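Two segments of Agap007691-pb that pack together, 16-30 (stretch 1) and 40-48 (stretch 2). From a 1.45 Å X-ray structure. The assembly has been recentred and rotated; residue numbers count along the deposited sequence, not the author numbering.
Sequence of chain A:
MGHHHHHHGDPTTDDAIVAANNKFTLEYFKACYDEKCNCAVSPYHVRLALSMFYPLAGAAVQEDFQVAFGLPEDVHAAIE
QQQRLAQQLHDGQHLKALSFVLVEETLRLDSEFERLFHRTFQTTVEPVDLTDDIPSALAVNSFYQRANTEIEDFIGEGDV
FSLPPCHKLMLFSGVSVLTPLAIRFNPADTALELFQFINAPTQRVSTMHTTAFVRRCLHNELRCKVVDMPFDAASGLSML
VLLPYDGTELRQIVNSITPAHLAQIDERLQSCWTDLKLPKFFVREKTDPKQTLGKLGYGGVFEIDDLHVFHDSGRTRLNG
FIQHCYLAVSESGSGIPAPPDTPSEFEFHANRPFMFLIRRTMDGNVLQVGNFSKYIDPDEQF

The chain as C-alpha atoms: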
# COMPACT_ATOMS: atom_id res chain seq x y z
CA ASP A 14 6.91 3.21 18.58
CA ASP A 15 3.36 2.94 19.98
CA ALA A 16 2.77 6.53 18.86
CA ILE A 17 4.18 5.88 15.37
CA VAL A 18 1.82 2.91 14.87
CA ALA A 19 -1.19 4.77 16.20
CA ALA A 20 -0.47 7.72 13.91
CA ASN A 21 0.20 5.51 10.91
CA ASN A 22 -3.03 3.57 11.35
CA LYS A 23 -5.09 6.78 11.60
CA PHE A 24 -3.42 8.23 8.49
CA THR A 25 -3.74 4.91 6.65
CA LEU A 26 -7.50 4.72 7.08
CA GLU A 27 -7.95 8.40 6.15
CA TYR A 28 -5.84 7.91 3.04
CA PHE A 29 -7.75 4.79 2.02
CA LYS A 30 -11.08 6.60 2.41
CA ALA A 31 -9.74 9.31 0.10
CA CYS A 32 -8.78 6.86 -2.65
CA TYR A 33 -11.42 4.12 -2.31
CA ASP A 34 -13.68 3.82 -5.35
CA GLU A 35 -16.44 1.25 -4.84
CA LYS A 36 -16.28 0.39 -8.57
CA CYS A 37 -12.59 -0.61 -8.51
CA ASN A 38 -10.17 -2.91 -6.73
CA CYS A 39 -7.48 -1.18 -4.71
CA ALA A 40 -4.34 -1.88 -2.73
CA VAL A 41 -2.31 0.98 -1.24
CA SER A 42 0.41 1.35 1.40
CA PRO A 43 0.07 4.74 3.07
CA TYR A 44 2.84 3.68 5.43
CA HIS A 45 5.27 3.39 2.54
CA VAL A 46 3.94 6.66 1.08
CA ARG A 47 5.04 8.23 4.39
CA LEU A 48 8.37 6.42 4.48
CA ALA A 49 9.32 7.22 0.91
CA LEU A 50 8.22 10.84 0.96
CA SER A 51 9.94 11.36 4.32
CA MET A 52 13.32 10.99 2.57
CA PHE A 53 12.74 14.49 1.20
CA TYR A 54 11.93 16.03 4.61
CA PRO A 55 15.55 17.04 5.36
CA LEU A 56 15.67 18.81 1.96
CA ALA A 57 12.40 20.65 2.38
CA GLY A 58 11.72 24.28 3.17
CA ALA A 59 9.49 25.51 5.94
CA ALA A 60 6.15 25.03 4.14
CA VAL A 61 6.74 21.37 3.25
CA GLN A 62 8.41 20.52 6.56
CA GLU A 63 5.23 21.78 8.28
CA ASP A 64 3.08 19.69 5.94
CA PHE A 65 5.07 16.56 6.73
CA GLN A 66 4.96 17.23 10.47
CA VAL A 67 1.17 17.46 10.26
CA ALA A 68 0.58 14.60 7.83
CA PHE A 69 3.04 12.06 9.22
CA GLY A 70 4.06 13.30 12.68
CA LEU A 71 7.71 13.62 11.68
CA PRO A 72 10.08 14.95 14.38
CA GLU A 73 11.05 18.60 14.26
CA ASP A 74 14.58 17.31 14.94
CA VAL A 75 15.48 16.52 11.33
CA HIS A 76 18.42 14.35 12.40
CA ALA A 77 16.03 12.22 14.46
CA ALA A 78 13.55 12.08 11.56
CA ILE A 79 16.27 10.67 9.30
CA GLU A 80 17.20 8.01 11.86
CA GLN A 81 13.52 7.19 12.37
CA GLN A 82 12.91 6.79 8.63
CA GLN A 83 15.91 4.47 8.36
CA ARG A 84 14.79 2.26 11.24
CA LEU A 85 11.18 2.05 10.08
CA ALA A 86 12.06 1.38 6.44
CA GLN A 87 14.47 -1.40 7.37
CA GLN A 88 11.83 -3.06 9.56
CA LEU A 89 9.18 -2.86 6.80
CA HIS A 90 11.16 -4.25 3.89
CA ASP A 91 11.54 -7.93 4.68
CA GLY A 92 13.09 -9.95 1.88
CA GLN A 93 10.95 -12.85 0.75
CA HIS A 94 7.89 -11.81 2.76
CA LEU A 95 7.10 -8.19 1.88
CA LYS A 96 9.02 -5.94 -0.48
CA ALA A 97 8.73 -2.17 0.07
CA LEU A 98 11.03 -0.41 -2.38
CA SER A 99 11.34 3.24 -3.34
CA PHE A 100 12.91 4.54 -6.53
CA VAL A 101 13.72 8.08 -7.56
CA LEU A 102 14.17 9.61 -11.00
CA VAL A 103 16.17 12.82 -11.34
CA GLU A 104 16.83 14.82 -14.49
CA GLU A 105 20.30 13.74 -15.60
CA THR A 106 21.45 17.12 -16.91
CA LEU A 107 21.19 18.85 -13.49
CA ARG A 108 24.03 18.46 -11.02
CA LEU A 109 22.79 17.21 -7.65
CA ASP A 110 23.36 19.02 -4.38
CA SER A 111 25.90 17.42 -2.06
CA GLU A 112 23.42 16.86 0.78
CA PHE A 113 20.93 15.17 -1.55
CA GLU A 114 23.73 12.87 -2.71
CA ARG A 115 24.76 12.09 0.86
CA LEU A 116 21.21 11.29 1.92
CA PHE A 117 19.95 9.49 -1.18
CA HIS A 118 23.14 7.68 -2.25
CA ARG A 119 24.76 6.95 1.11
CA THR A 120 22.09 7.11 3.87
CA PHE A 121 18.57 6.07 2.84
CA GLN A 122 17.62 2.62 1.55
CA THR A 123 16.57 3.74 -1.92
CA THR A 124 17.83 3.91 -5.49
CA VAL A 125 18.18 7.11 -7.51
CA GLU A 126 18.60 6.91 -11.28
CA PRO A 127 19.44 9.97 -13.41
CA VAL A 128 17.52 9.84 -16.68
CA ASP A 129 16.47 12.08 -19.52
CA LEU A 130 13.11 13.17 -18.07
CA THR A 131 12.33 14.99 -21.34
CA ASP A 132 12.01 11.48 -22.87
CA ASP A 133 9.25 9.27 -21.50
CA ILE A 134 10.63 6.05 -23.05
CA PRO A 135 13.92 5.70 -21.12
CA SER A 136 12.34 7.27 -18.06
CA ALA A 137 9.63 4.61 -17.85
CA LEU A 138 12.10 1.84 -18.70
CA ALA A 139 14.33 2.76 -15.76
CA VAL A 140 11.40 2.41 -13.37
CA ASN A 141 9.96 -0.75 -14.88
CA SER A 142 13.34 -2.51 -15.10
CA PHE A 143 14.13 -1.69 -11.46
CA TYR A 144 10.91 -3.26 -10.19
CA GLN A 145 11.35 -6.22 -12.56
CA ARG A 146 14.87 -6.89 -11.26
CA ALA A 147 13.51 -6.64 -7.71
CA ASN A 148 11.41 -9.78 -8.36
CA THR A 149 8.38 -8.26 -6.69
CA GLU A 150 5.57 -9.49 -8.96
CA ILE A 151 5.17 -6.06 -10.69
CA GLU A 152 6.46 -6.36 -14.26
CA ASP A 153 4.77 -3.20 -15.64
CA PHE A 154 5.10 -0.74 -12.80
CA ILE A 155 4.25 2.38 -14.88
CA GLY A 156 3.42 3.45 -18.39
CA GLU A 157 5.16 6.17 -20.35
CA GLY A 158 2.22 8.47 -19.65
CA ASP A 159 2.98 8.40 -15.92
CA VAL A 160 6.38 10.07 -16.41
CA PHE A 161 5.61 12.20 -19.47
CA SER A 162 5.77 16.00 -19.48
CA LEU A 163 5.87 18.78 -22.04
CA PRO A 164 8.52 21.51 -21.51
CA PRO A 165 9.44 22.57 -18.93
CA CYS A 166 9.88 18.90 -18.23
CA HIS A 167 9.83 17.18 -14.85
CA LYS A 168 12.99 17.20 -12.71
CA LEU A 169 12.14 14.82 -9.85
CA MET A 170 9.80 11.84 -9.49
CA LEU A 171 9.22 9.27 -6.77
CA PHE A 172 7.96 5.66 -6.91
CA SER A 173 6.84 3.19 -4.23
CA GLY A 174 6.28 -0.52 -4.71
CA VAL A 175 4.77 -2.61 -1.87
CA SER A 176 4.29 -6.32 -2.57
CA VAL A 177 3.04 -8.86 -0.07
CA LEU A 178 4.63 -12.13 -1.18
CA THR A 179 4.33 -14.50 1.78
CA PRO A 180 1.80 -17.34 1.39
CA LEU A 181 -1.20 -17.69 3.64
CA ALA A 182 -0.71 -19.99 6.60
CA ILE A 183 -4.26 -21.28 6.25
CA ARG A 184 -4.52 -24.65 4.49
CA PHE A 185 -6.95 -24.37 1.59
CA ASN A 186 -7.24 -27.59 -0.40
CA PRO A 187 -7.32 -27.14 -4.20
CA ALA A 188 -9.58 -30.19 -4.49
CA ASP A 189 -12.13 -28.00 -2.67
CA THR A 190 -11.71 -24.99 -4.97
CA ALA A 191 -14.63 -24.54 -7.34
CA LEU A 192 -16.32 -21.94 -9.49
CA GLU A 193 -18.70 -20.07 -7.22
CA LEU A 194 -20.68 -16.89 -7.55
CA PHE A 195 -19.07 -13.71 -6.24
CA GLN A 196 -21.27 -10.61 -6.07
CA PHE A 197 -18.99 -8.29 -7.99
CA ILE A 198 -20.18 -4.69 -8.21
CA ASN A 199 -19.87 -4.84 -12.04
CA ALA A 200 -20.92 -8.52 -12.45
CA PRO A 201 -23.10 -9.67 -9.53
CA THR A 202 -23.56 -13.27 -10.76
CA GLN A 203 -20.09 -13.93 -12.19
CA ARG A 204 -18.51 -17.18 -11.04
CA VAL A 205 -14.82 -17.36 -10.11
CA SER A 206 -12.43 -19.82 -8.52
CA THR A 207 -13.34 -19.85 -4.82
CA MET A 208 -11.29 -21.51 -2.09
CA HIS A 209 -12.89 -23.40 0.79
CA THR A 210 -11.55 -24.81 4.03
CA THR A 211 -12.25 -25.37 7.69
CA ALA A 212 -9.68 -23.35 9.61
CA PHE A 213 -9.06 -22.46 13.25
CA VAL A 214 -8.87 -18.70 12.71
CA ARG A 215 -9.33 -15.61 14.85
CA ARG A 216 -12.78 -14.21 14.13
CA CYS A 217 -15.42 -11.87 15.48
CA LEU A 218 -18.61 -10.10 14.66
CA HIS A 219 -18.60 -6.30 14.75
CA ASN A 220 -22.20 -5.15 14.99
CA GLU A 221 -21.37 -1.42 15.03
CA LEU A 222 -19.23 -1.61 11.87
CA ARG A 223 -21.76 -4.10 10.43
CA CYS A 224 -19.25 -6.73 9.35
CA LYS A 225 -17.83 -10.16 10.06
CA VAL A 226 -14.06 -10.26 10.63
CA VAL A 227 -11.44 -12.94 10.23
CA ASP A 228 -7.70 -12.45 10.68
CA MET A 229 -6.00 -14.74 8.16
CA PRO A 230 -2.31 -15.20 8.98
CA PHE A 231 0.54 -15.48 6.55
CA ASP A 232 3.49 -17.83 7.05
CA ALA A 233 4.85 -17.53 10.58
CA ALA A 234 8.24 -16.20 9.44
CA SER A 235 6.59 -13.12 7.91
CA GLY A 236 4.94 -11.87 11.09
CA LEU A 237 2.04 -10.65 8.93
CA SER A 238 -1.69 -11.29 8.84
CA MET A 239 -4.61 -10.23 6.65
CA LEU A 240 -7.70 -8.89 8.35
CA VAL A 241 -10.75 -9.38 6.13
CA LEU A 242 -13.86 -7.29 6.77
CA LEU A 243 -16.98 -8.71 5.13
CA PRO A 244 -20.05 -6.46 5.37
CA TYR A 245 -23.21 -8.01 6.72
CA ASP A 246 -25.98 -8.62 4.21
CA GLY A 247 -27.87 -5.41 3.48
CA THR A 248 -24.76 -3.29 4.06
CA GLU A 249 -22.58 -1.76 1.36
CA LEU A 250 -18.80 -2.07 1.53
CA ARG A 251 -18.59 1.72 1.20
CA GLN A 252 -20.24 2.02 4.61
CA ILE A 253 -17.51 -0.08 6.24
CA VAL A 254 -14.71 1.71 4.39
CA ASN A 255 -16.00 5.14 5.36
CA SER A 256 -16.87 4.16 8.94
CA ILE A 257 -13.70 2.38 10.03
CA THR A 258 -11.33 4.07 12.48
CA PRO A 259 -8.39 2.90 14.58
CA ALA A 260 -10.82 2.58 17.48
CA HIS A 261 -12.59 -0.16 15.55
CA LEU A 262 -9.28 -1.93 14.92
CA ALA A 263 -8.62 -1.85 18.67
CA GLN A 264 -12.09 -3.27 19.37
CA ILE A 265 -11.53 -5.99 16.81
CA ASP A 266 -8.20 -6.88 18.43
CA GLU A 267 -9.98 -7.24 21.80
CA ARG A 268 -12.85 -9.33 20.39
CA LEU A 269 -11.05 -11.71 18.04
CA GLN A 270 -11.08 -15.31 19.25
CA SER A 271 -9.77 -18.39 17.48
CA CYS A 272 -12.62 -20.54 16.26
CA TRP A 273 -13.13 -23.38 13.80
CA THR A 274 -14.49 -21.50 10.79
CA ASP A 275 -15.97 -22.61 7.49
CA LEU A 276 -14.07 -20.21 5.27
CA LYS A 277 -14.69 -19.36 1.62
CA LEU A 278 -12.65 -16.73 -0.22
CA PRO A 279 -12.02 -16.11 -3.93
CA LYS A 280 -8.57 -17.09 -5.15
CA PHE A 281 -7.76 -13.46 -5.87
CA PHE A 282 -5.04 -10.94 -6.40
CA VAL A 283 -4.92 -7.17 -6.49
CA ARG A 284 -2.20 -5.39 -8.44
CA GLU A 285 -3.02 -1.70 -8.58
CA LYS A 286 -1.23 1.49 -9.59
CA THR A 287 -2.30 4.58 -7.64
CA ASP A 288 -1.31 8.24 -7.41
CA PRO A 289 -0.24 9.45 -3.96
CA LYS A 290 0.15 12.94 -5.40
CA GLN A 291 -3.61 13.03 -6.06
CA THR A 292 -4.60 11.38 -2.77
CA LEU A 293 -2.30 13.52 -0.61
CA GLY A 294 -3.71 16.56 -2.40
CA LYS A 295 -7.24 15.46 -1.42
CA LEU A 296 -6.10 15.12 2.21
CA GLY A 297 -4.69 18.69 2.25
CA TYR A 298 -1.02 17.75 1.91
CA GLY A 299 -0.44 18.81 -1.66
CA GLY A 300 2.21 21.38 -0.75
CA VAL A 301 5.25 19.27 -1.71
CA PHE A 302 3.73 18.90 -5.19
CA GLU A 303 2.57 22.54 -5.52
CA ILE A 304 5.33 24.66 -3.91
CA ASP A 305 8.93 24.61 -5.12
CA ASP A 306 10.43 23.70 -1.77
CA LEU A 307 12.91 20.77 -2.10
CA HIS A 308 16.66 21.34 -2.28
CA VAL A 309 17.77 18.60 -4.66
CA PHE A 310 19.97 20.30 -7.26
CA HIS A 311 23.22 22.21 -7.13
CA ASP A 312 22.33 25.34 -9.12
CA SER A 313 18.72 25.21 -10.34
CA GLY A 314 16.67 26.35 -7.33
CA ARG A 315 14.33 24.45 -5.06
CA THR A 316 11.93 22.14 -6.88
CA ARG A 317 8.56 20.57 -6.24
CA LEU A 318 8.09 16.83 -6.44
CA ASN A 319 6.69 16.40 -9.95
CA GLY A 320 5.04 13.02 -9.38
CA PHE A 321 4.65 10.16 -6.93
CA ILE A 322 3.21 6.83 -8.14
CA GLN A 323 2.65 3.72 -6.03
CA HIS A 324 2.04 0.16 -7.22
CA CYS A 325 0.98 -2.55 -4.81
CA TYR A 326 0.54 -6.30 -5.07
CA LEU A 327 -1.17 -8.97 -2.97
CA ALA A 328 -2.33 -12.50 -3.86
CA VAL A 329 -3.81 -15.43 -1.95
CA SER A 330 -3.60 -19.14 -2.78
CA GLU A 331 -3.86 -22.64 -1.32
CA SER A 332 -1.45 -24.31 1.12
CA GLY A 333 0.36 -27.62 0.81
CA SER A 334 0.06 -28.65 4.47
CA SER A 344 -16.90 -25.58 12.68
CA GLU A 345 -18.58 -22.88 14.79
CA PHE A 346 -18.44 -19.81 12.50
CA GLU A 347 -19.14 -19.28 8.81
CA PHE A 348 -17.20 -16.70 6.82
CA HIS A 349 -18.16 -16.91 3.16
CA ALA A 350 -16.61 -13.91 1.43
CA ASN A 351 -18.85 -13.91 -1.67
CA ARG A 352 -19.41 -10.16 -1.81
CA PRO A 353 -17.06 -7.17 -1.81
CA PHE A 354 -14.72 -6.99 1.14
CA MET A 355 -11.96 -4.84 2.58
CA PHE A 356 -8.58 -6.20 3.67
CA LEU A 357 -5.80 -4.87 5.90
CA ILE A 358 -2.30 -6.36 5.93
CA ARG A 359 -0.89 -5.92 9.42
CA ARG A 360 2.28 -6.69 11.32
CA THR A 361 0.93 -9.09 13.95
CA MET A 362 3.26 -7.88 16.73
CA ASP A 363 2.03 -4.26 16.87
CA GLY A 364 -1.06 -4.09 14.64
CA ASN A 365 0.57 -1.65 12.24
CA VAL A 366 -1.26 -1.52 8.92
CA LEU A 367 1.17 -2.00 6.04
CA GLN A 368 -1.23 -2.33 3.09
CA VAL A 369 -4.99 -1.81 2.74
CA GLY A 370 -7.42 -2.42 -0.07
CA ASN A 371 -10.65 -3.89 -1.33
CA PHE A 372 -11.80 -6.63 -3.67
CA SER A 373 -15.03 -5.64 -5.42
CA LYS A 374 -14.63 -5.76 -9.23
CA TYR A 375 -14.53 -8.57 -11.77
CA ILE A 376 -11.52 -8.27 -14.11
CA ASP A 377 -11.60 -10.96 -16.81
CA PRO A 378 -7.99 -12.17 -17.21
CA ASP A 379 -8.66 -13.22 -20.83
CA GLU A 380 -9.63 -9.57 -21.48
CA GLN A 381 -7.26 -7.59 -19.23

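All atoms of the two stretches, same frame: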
# COMPACT_ATOMS: atom_id res chain seq x y z
N ALA A 16 3.30 5.32 19.47
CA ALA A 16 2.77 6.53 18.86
C ALA A 16 2.90 6.50 17.35
O ALA A 16 2.01 6.99 16.65
CB ALA A 16 3.52 7.75 19.42
N ILE A 17 4.01 5.98 16.82
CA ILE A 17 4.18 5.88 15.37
C ILE A 17 3.09 4.99 14.77
O ILE A 17 2.49 5.33 13.74
CB ILE A 17 5.58 5.35 15.03
CG1 ILE A 17 6.64 6.41 15.34
CG2 ILE A 17 5.68 4.95 13.56
CD1 ILE A 17 8.07 5.85 15.47
N VAL A 18 2.84 3.83 15.39
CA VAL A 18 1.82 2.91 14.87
C VAL A 18 0.44 3.54 14.95
O VAL A 18 -0.36 3.42 14.01
CB VAL A 18 1.87 1.56 15.60
CG1 VAL A 18 0.66 0.69 15.21
CG2 VAL A 18 3.15 0.85 15.30
N ALA A 19 0.12 4.15 16.08
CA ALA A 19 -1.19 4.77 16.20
C ALA A 19 -1.38 5.83 15.12
O ALA A 19 -2.46 5.93 14.51
CB ALA A 19 -1.36 5.37 17.58
N ALA A 20 -0.35 6.63 14.87
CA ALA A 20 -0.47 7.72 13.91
C ALA A 20 -0.54 7.16 12.50
O ALA A 20 -1.34 7.62 11.68
CB ALA A 20 0.69 8.69 14.05
N ASN A 21 0.23 6.12 12.23
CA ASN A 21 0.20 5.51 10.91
C ASN A 21 -1.16 4.89 10.62
O ASN A 21 -1.67 5.03 9.52
CB ASN A 21 1.29 4.48 10.70
CG ASN A 21 1.11 3.75 9.39
OD1 ASN A 21 1.19 4.36 8.33
ND2 ASN A 21 0.82 2.47 9.47
N ASN A 22 -1.75 4.21 11.59
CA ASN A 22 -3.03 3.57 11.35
C ASN A 22 -4.11 4.61 11.08
O ASN A 22 -4.94 4.42 10.19
CB ASN A 22 -3.41 2.63 12.49
CG ASN A 22 -2.59 1.36 12.46
OD1 ASN A 22 -1.92 1.08 11.47
ND2 ASN A 22 -2.66 0.58 13.54
N LYS A 23 -4.11 5.72 11.83
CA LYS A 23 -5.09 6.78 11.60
C LYS A 23 -4.92 7.37 10.20
O LYS A 23 -5.90 7.55 9.47
CB LYS A 23 -4.97 7.88 12.66
CG LYS A 23 -6.00 9.00 12.52
CD LYS A 23 -5.86 10.05 13.62
CE LYS A 23 -6.89 11.15 13.49
NZ LYS A 23 -6.51 12.15 12.47
N PHE A 24 -3.68 7.68 9.82
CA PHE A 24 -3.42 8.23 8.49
C PHE A 24 -3.77 7.22 7.40
O PHE A 24 -4.36 7.58 6.37
CB PHE A 24 -1.96 8.66 8.42
CG PHE A 24 -1.46 8.94 7.04
CD1 PHE A 24 -1.85 10.07 6.35
CD2 PHE A 24 -0.58 8.06 6.43
CE1 PHE A 24 -1.38 10.28 5.04
CE2 PHE A 24 -0.12 8.29 5.15
CZ PHE A 24 -0.54 9.39 4.46
N THR A 25 -3.47 5.96 7.63
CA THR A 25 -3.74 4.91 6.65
C THR A 25 -5.22 4.82 6.31
O THR A 25 -5.60 4.74 5.14
CB THR A 25 -3.20 3.56 7.15
OG1 THR A 25 -1.78 3.59 7.08
CG2 THR A 25 -3.69 2.40 6.32
N LEU A 26 -6.07 4.82 7.34
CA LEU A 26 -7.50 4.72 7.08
C LEU A 26 -8.04 5.98 6.43
O LEU A 26 -8.91 5.90 5.56
CB LEU A 26 -8.24 4.38 8.38
CG LEU A 26 -7.87 3.02 8.97
CD1 LEU A 26 -8.63 2.87 10.30
CD2 LEU A 26 -8.11 1.84 8.02
N GLU A 27 -7.54 7.17 6.82
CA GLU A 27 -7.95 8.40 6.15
C GLU A 27 -7.54 8.39 4.69
O GLU A 27 -8.32 8.77 3.81
CB GLU A 27 -7.32 9.60 6.84
CG GLU A 27 -7.95 9.93 8.20
CD GLU A 27 -7.16 10.93 9.00
OE1 GLU A 27 -5.93 11.08 8.75
OE2 GLU A 27 -7.76 11.56 9.89
N TYR A 28 -6.31 7.97 4.41
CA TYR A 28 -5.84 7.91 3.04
C TYR A 28 -6.68 6.94 2.22
O TYR A 28 -7.05 7.23 1.08
CB TYR A 28 -4.39 7.45 3.08
CG TYR A 28 -3.63 7.45 1.76
CD1 TYR A 28 -3.81 6.45 0.82
CD2 TYR A 28 -2.68 8.42 1.51
CE1 TYR A 28 -3.07 6.44 -0.34
CE2 TYR A 28 -1.95 8.41 0.34
CZ TYR A 28 -2.15 7.44 -0.57
OH TYR A 28 -1.39 7.39 -1.74
N PHE A 29 -6.95 5.76 2.77
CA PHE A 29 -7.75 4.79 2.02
C PHE A 29 -9.14 5.33 1.71
O PHE A 29 -9.64 5.14 0.61
CB PHE A 29 -7.82 3.45 2.75
CG PHE A 29 -8.51 2.39 1.95
CD1 PHE A 29 -8.07 2.05 0.69
CD2 PHE A 29 -9.64 1.76 2.43
CE1 PHE A 29 -8.71 1.10 -0.07
CE2 PHE A 29 -10.25 0.79 1.65
CZ PHE A 29 -9.78 0.49 0.42
N LYS A 30 -9.77 6.01 2.67
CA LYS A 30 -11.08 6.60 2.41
C LYS A 30 -11.01 7.61 1.28
O LYS A 30 -11.97 7.77 0.53
CB LYS A 30 -11.61 7.32 3.66
CG LYS A 30 -12.03 6.37 4.72
CD LYS A 30 -12.35 7.06 6.04
CE LYS A 30 -12.18 6.03 7.14
NZ LYS A 30 -12.85 6.47 8.36
N ALA A 40 -5.29 -1.58 -3.79
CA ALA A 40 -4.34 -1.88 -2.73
C ALA A 40 -3.40 -0.69 -2.68
O ALA A 40 -2.86 -0.27 -3.71
CB ALA A 40 -3.58 -3.17 -3.01
N VAL A 41 -3.22 -0.13 -1.49
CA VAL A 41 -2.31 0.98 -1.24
C VAL A 41 -1.52 0.72 0.04
O VAL A 41 -1.94 -0.04 0.91
CB VAL A 41 -3.02 2.35 -1.16
CG1 VAL A 41 -3.55 2.75 -2.54
CG2 VAL A 41 -4.16 2.33 -0.14
N SER A 42 -0.37 1.38 0.17
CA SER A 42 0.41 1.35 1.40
C SER A 42 0.70 2.78 1.81
O SER A 42 1.73 3.35 1.45
CB SER A 42 1.71 0.59 1.19
OG SER A 42 2.50 0.65 2.34
N PRO A 43 -0.21 3.40 2.55
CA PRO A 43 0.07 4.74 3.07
C PRO A 43 1.33 4.79 3.91
O PRO A 43 2.02 5.81 3.94
CB PRO A 43 -1.20 5.06 3.86
CG PRO A 43 -2.28 4.23 3.14
CD PRO A 43 -1.59 2.97 2.84
N TYR A 44 1.62 3.71 4.63
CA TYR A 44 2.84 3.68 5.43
C TYR A 44 4.05 3.87 4.55
O TYR A 44 4.96 4.63 4.91
CB TYR A 44 2.92 2.34 6.18
CG TYR A 44 4.04 2.21 7.22
CD1 TYR A 44 4.30 3.24 8.11
CD2 TYR A 44 4.74 1.03 7.35
CE1 TYR A 44 5.26 3.10 9.09
CE2 TYR A 44 5.71 0.89 8.34
CZ TYR A 44 5.95 1.93 9.18
OH TYR A 44 6.89 1.81 10.18
N HIS A 45 4.12 3.18 3.40
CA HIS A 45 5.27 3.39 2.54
C HIS A 45 5.23 4.74 1.82
O HIS A 45 6.28 5.30 1.51
CB HIS A 45 5.48 2.24 1.59
CG HIS A 45 6.86 2.22 1.04
ND1 HIS A 45 7.12 2.36 -0.30
CD2 HIS A 45 8.05 2.07 1.65
CE1 HIS A 45 8.44 2.31 -0.49
NE2 HIS A 45 9.02 2.15 0.69
N VAL A 46 4.03 5.28 1.56
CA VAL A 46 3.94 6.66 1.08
C VAL A 46 4.68 7.58 2.05
O VAL A 46 5.51 8.40 1.65
CB VAL A 46 2.46 7.06 0.88
CG1 VAL A 46 2.28 8.57 0.74
CG2 VAL A 46 1.83 6.34 -0.30
N ARG A 47 4.37 7.45 3.34
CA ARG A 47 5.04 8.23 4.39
C ARG A 47 6.54 7.98 4.39
O ARG A 47 7.34 8.92 4.43
CB ARG A 47 4.39 7.92 5.75
CG ARG A 47 5.17 8.46 6.95
CD ARG A 47 6.08 7.40 7.53
NE ARG A 47 6.76 7.87 8.74
CZ ARG A 47 6.20 7.88 9.94
NH1 ARG A 47 4.96 7.43 10.12
NH2 ARG A 47 6.90 8.31 10.99
N LEU A 48 6.95 6.71 4.35
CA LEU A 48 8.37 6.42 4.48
C LEU A 48 9.14 6.96 3.29
O LEU A 48 10.25 7.51 3.45
CB LEU A 48 8.61 4.92 4.64
CG LEU A 48 8.16 4.40 6.00
CD1 LEU A 48 8.19 2.89 5.97
CD2 LEU A 48 9.02 4.91 7.17
O HOH W 1 3.35 7.48 12.40
O HOH W 2 2.71 6.79 8.40
O HOH W 3 -0.35 1.76 5.60

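Stretch 1 is a single helix. Stretch 2 leaves a strand at Val41, turns at Ser42 and enters a second helix at Pro43. The two helix axes approach to 9.6 Å, with 111° between their N-to-C directions. No direct hydrogen bond links the stretches. Apolar packing and three bridging waters hold them together, and 543 Å² of surface is buried.

Pro43 is the main bump. It has the largest covered area of any residue here, and its CA-to-CB bond points toward stretch 1. Its ring fills a hollow formed by Phe24, Thr25 and Tyr28. Phe24 CE2 lies 3.6 Å from Pro43 CB, and Thr25 OG1 is also 3.6 Å from Pro43 CB. Tyr28 CD1 comes within 3.6 Å of Pro43 CG, and Pro43 CB sits over one face of the Tyr28 ring. Proline suits the first turn of a helix, where its lack of an N-H costs no helical bond. The backbones are close here: Thr25 CA and Pro43 CA are 5.2 Å apart.

Thr25, a small side chain, lies at this close point, with its CA-to-CB bond sideways to stretch 2. Its OG1 donates to Asn21 O at 2.8 Å, so the hydroxyl is tied back to its own helix. The Phe24 ring turns its edge to the Pro43 carbonyl, with CE2 3.5 Å from Pro43 O. That oxygen also accepts the helical bond from Arg47 N, at 2.9 Å. Beside Pro43, water 3 donates to Thr25 OG1 (2.8 Å) and accepts from Tyr44 N (2.9 Å), a first-turn amide.

Tyr28 reaches across both parts of stretch 2. Its CE1 is 4.2 Å from Val41 CB, and its OH is 3.7 Å from Val46 CG2. The flat ring thus lies against Pro43 and meets a branched valine from the strand and another from the helix. Val41 also packs against Phe29, with Phe29 CD1 4.0 Å from Val41 CG2.

Toward the start of stretch 1 the contact becomes more polar. Asn21 OD1 approaches Tyr44 CD1 at 3.3 Å. Arg47 extends to Ile17, its NH1 4.3 Å from Ile17 CG2. Waters fill the gaps. Water 1 donates to Ile17 O (2.7 Å) and accepts from Arg47 NH1 (2.8 Å). Water 2 donates to Asn21 OD1 (2.9 Å) and accepts from Arg47 NH1 (2.9 Å).

The CA-to-CB bond of Ser42 points away from stretch 1, and Ser42 caps the second helix: its OG accepts from His45 N at 3.2 Å.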